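Branched-chain-amino-acid aminotransferase (Deinococcus radiodurans, PDB 3UZO) probably catalyses the pyridoxal-phosphate-dependent transfer of amino groups between leucine, isoleucine or valine and 2-oxoglutarate, a step of branched-chain amino acid biosynthesis. Local coordinates at residues R35-Y40 / E130-P135. Numbering follows the deposited sequence.
Sequences RTDLRY and EHFLPP
His131 and Asp37 meet in an unusually short histidine–carboxylate hydrogen bond, NE2 to OD2 at 2.5 Å, whose exact length is doubtful at this resolution; the N-H...O angle is 150°. OD2 lies close to the imidazole plane, while NE2 stands above the carboxylate plane, with the bond to OD2 running 46° out of it. The neighbouring carboxylate would probably favour the protonated form of the ring. The CB of His131 points neither toward nor away from 35-40, and it is the end of the ring that comes nearer to the aspartate.

Next to this polar pair, Phe132 carries the apolar part of the contact. Thr36 CG2 rests over one face of its ring, 3.7 Å from the centroid and 15° off the normal, a CH-pi contact; Thr36 CB approaches CD1 and CE1 of the same ring. Asp37 borders the phenyl on another side: its CG lies at the ring edge, and OD1 comes to 3.6 Å from Phe132 CE1. Within 130-135, Phe132 CD1 lies 3.7 Å above the plane of the His131 ring, towards its rim.

The contact is small, burying 192 Å² near the protein surface. It joins the lead-in to strand 39-45 with the 3-10 turn that follows helix 115-128. Thr36 OG1 is hydrogen-bonded to Cys169 O of strand 162-172, the sheet neighbour of 39-45, while Leu38 packs on Ala128 at the end of helix 115-128.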
ATOM      1  N   ARG A  35      11.567 -22.261  -5.494  1.00 11.17           N
ATOM      2  CA  ARG A  35      10.331 -22.789  -6.038  1.00 11.51           C
ATOM      3  C   ARG A  35      10.051 -24.201  -5.565  1.00 11.69           C
ATOM      4  O   ARG A  35      10.842 -25.123  -5.803  1.00 10.51           O
ATOM      5  CB  ARG A  35      10.355 -22.751  -7.566  1.00 16.99           C
ATOM      6  CG  ARG A  35       9.045 -23.210  -8.194  1.00 19.21           C
ATOM      7  CD  ARG A  35       9.035 -22.997  -9.692  1.00 24.19           C
ATOM      8  NE  ARG A  35       7.787 -23.461 -10.295  1.00 26.68           N
ATOM      9  CZ  ARG A  35       7.423 -23.204 -11.548  1.00 30.55           C
ATOM     10  NH1 ARG A  35       8.217 -22.484 -12.336  1.00 32.12           N
ATOM     11  NH2 ARG A  35       6.264 -23.659 -12.013  1.00 30.27           N
ATOM     12  N   THR A  36       8.932 -24.376  -4.869  1.00  8.82           N
ATOM     13  CA  THR A  36       8.573 -25.712  -4.419  1.00  9.69           C
ATOM     14  C   THR A  36       7.641 -26.286  -5.486  1.00  9.21           C
ATOM     15  O   THR A  36       7.270 -25.587  -6.432  1.00  9.50           O
ATOM     16  CB  THR A  36       7.911 -25.697  -3.024  1.00 13.82           C
ATOM     17  OG1 THR A  36       6.865 -24.724  -3.002  1.00 10.27           O
ATOM     18  CG2 THR A  36       8.955 -25.347  -1.946  1.00 11.49           C
ATOM     19  N   ASP A  37       7.256 -27.546  -5.347  1.00 10.94           N
ATOM     20  CA  ASP A  37       6.440 -28.193  -6.375  1.00 11.64           C
ATOM     21  C   ASP A  37       5.012 -27.709  -6.631  1.00 10.59           C
ATOM     22  O   ASP A  37       4.653 -27.381  -7.765  1.00  9.20           O
ATOM     23  CB  ASP A  37       6.417 -29.709  -6.129  1.00 13.83           C
ATOM     24  CG  ASP A  37       7.810 -30.334  -6.181  1.00 19.26           C
ATOM     25  OD1 ASP A  37       8.738 -29.684  -6.713  1.00 20.47           O
ATOM     26  OD2 ASP A  37       7.977 -31.478  -5.704  1.00 19.02           O
ATOM     27  N   LEU A  38       4.197 -27.656  -5.587  1.00 10.43           N
ATOM     28  CA  LEU A  38       2.807 -27.276  -5.762  1.00  9.25           C
ATOM     29  C   LEU A  38       2.291 -26.210  -4.798  1.00 10.01           C
ATOM     30  O   LEU A  38       2.677 -26.177  -3.623  1.00  6.36           O
ATOM     31  CB  LEU A  38       1.942 -28.525  -5.623  1.00  9.59           C
ATOM     32  CG  LEU A  38       2.189 -29.627  -6.654  1.00 10.24           C
ATOM     33  CD1 LEU A  38       1.615 -30.957  -6.149  1.00 12.77           C
ATOM     34  CD2 LEU A  38       1.569 -29.220  -7.976  1.00 12.36           C
ATOM     35  N   ARG A  39       1.424 -25.343  -5.310  1.00  6.53           N
ATOM     36  CA  ARG A  39       0.808 -24.307  -4.483  1.00  9.56           C
ATOM     37  C   ARG A  39      -0.711 -24.356  -4.635  1.00 11.48           C
ATOM     38  O   ARG A  39      -1.239 -24.863  -5.642  1.00 10.67           O
ATOM     39  CB  ARG A  39       1.341 -22.915  -4.850  1.00 12.42           C
ATOM     40  CG  ARG A  39       1.263 -22.545  -6.321  1.00 15.38           C
ATOM     41  CD  ARG A  39       2.642 -22.181  -6.845  1.00 18.72           C
ATOM     42  NE  ARG A  39       3.411 -23.373  -7.141  1.00 22.15           N
ATOM     43  CZ  ARG A  39       4.680 -23.579  -6.813  1.00 20.41           C
ATOM     44  NH1 ARG A  39       5.390 -22.667  -6.150  1.00 14.50           N
ATOM     45  NH2 ARG A  39       5.239 -24.724  -7.160  1.00 20.36           N
ATOM     46  N   TYR A  40      -1.404 -23.829  -3.627  1.00 11.73           N
ATOM     47  CA  TYR A  40      -2.857 -23.794  -3.587  1.00 11.90           C
ATOM     48  C   TYR A  40      -3.376 -22.505  -4.231  1.00 13.15           C
ATOM     49  O   TYR A  40      -2.808 -21.425  -4.042  1.00 11.02           O
ATOM     50  CB  TYR A  40      -3.317 -23.893  -2.126  1.00 13.46           C
ATOM     51  CG  TYR A  40      -4.813 -23.836  -1.898  1.00 14.44           C
ATOM     52  CD1 TYR A  40      -5.541 -24.990  -1.606  1.00 16.19           C
ATOM     53  CD2 TYR A  40      -5.494 -22.619  -1.930  1.00 15.66           C
ATOM     54  CE1 TYR A  40      -6.916 -24.933  -1.344  1.00 17.46           C
ATOM     55  CE2 TYR A  40      -6.867 -22.549  -1.672  1.00 17.41           C
ATOM     56  CZ  TYR A  40      -7.568 -23.710  -1.379  1.00 18.19           C
ATOM     57  OH  TYR A  40      -8.917 -23.635  -1.118  1.00 22.15           O
ATOM     58  N   GLU A 130       5.960 -31.924   1.310  1.00  7.98           N
ATOM     59  CA  GLU A 130       6.631 -32.404   2.515  1.00 11.15           C
ATOM     60  C   GLU A 130       8.132 -32.627   2.355  1.00 11.40           C
ATOM     61  O   GLU A 130       8.896 -32.457   3.317  1.00 12.76           O
ATOM     62  CB  GLU A 130       5.972 -33.693   3.019  1.00 16.25           C
ATOM     63  CG  GLU A 130       6.728 -34.350   4.157  1.00 19.11           C
ATOM     64  CD  GLU A 130       5.997 -35.532   4.749  1.00 21.37           C
ATOM     65  OE1 GLU A 130       6.587 -36.209   5.612  1.00 22.69           O
ATOM     66  OE2 GLU A 130       4.835 -35.781   4.356  1.00 21.74           O
ATOM     67  N   HIS A 131       8.554 -33.004   1.150  1.00 14.01           N
ATOM     68  CA  HIS A 131       9.964 -33.247   0.884  1.00 14.52           C
ATOM     69  C   HIS A 131      10.820 -31.979   0.951  1.00 14.44           C
ATOM     70  O   HIS A 131      12.047 -32.061   0.890  1.00 11.07           O
ATOM     71  CB  HIS A 131      10.150 -33.957  -0.474  1.00 13.40           C
ATOM     72  CG  HIS A 131       9.397 -33.327  -1.608  1.00 14.16           C
ATOM     73  ND1 HIS A 131       8.022 -33.231  -1.632  1.00 15.77           N
ATOM     74  CD2 HIS A 131       9.831 -32.778  -2.768  1.00 12.43           C
ATOM     75  CE1 HIS A 131       7.641 -32.647  -2.755  1.00 14.69           C
ATOM     76  NE2 HIS A 131       8.720 -32.362  -3.463  1.00 13.59           N
ATOM     77  N   PHE A 132      10.173 -30.818   1.087  1.00 11.47           N
ATOM     78  CA  PHE A 132      10.883 -29.543   1.194  1.00 10.63           C
ATOM     79  C   PHE A 132      10.976 -29.091   2.653  1.00 11.54           C
ATOM     80  O   PHE A 132      11.551 -28.048   2.952  1.00 10.78           O
ATOM     81  CB  PHE A 132      10.186 -28.446   0.386  1.00 11.67           C
ATOM     82  CG  PHE A 132      10.438 -28.519  -1.098  1.00 10.95           C
ATOM     83  CD1 PHE A 132       9.467 -29.025  -1.958  1.00 10.08           C
ATOM     84  CD2 PHE A 132      11.638 -28.062  -1.635  1.00 11.73           C
ATOM     85  CE1 PHE A 132       9.681 -29.074  -3.334  1.00 10.74           C
ATOM     86  CE2 PHE A 132      11.866 -28.104  -3.013  1.00 12.95           C
ATOM     87  CZ  PHE A 132      10.881 -28.614  -3.864  1.00 10.75           C
ATOM     88  N   LEU A 133      10.399 -29.876   3.556  1.00 10.08           N
ATOM     89  CA  LEU A 133      10.425 -29.561   4.981  1.00 10.59           C
ATOM     90  C   LEU A 133      11.784 -29.922   5.579  1.00 10.03           C
ATOM     91  O   LEU A 133      12.163 -31.094   5.605  1.00  7.12           O
ATOM     92  CB  LEU A 133       9.320 -30.336   5.711  1.00 13.38           C
ATOM     93  CG  LEU A 133       9.263 -30.194   7.232  1.00 14.58           C
ATOM     94  CD1 LEU A 133       9.034 -28.728   7.604  1.00 13.59           C
ATOM     95  CD2 LEU A 133       8.139 -31.078   7.788  1.00 13.50           C
ATOM     96  N   PRO A 134      12.543 -28.919   6.060  1.00  7.28           N
ATOM     97  CA  PRO A 134      13.865 -29.174   6.654  1.00  9.16           C
ATOM     98  C   PRO A 134      13.792 -30.195   7.793  1.00  9.51           C
ATOM     99  O   PRO A 134      12.965 -30.064   8.695  1.00  9.21           O
ATOM    100  CB  PRO A 134      14.294 -27.789   7.148  1.00 10.41           C
ATOM    101  CG  PRO A 134      13.648 -26.873   6.140  1.00  9.68           C
ATOM    102  CD  PRO A 134      12.257 -27.474   6.020  1.00 10.13           C
ATOM    103  N   PRO A 135      14.654 -31.226   7.764  1.00 13.67           N
ATOM    104  CA  PRO A 135      14.635 -32.241   8.826  1.00 15.45           C
ATOM    105  C   PRO A 135      15.040 -31.724  10.207  1.00 16.41           C
ATOM    106  O   PRO A 135      15.707 -30.691  10.333  1.00 14.93           O
ATOM    107  CB  PRO A 135      15.592 -33.311   8.303  1.00 18.12           C
ATOM    108  CG  PRO A 135      16.564 -32.513   7.480  1.00 21.14           C
ATOM    109  CD  PRO A 135      15.647 -31.571   6.732  1.00 17.18           C
TER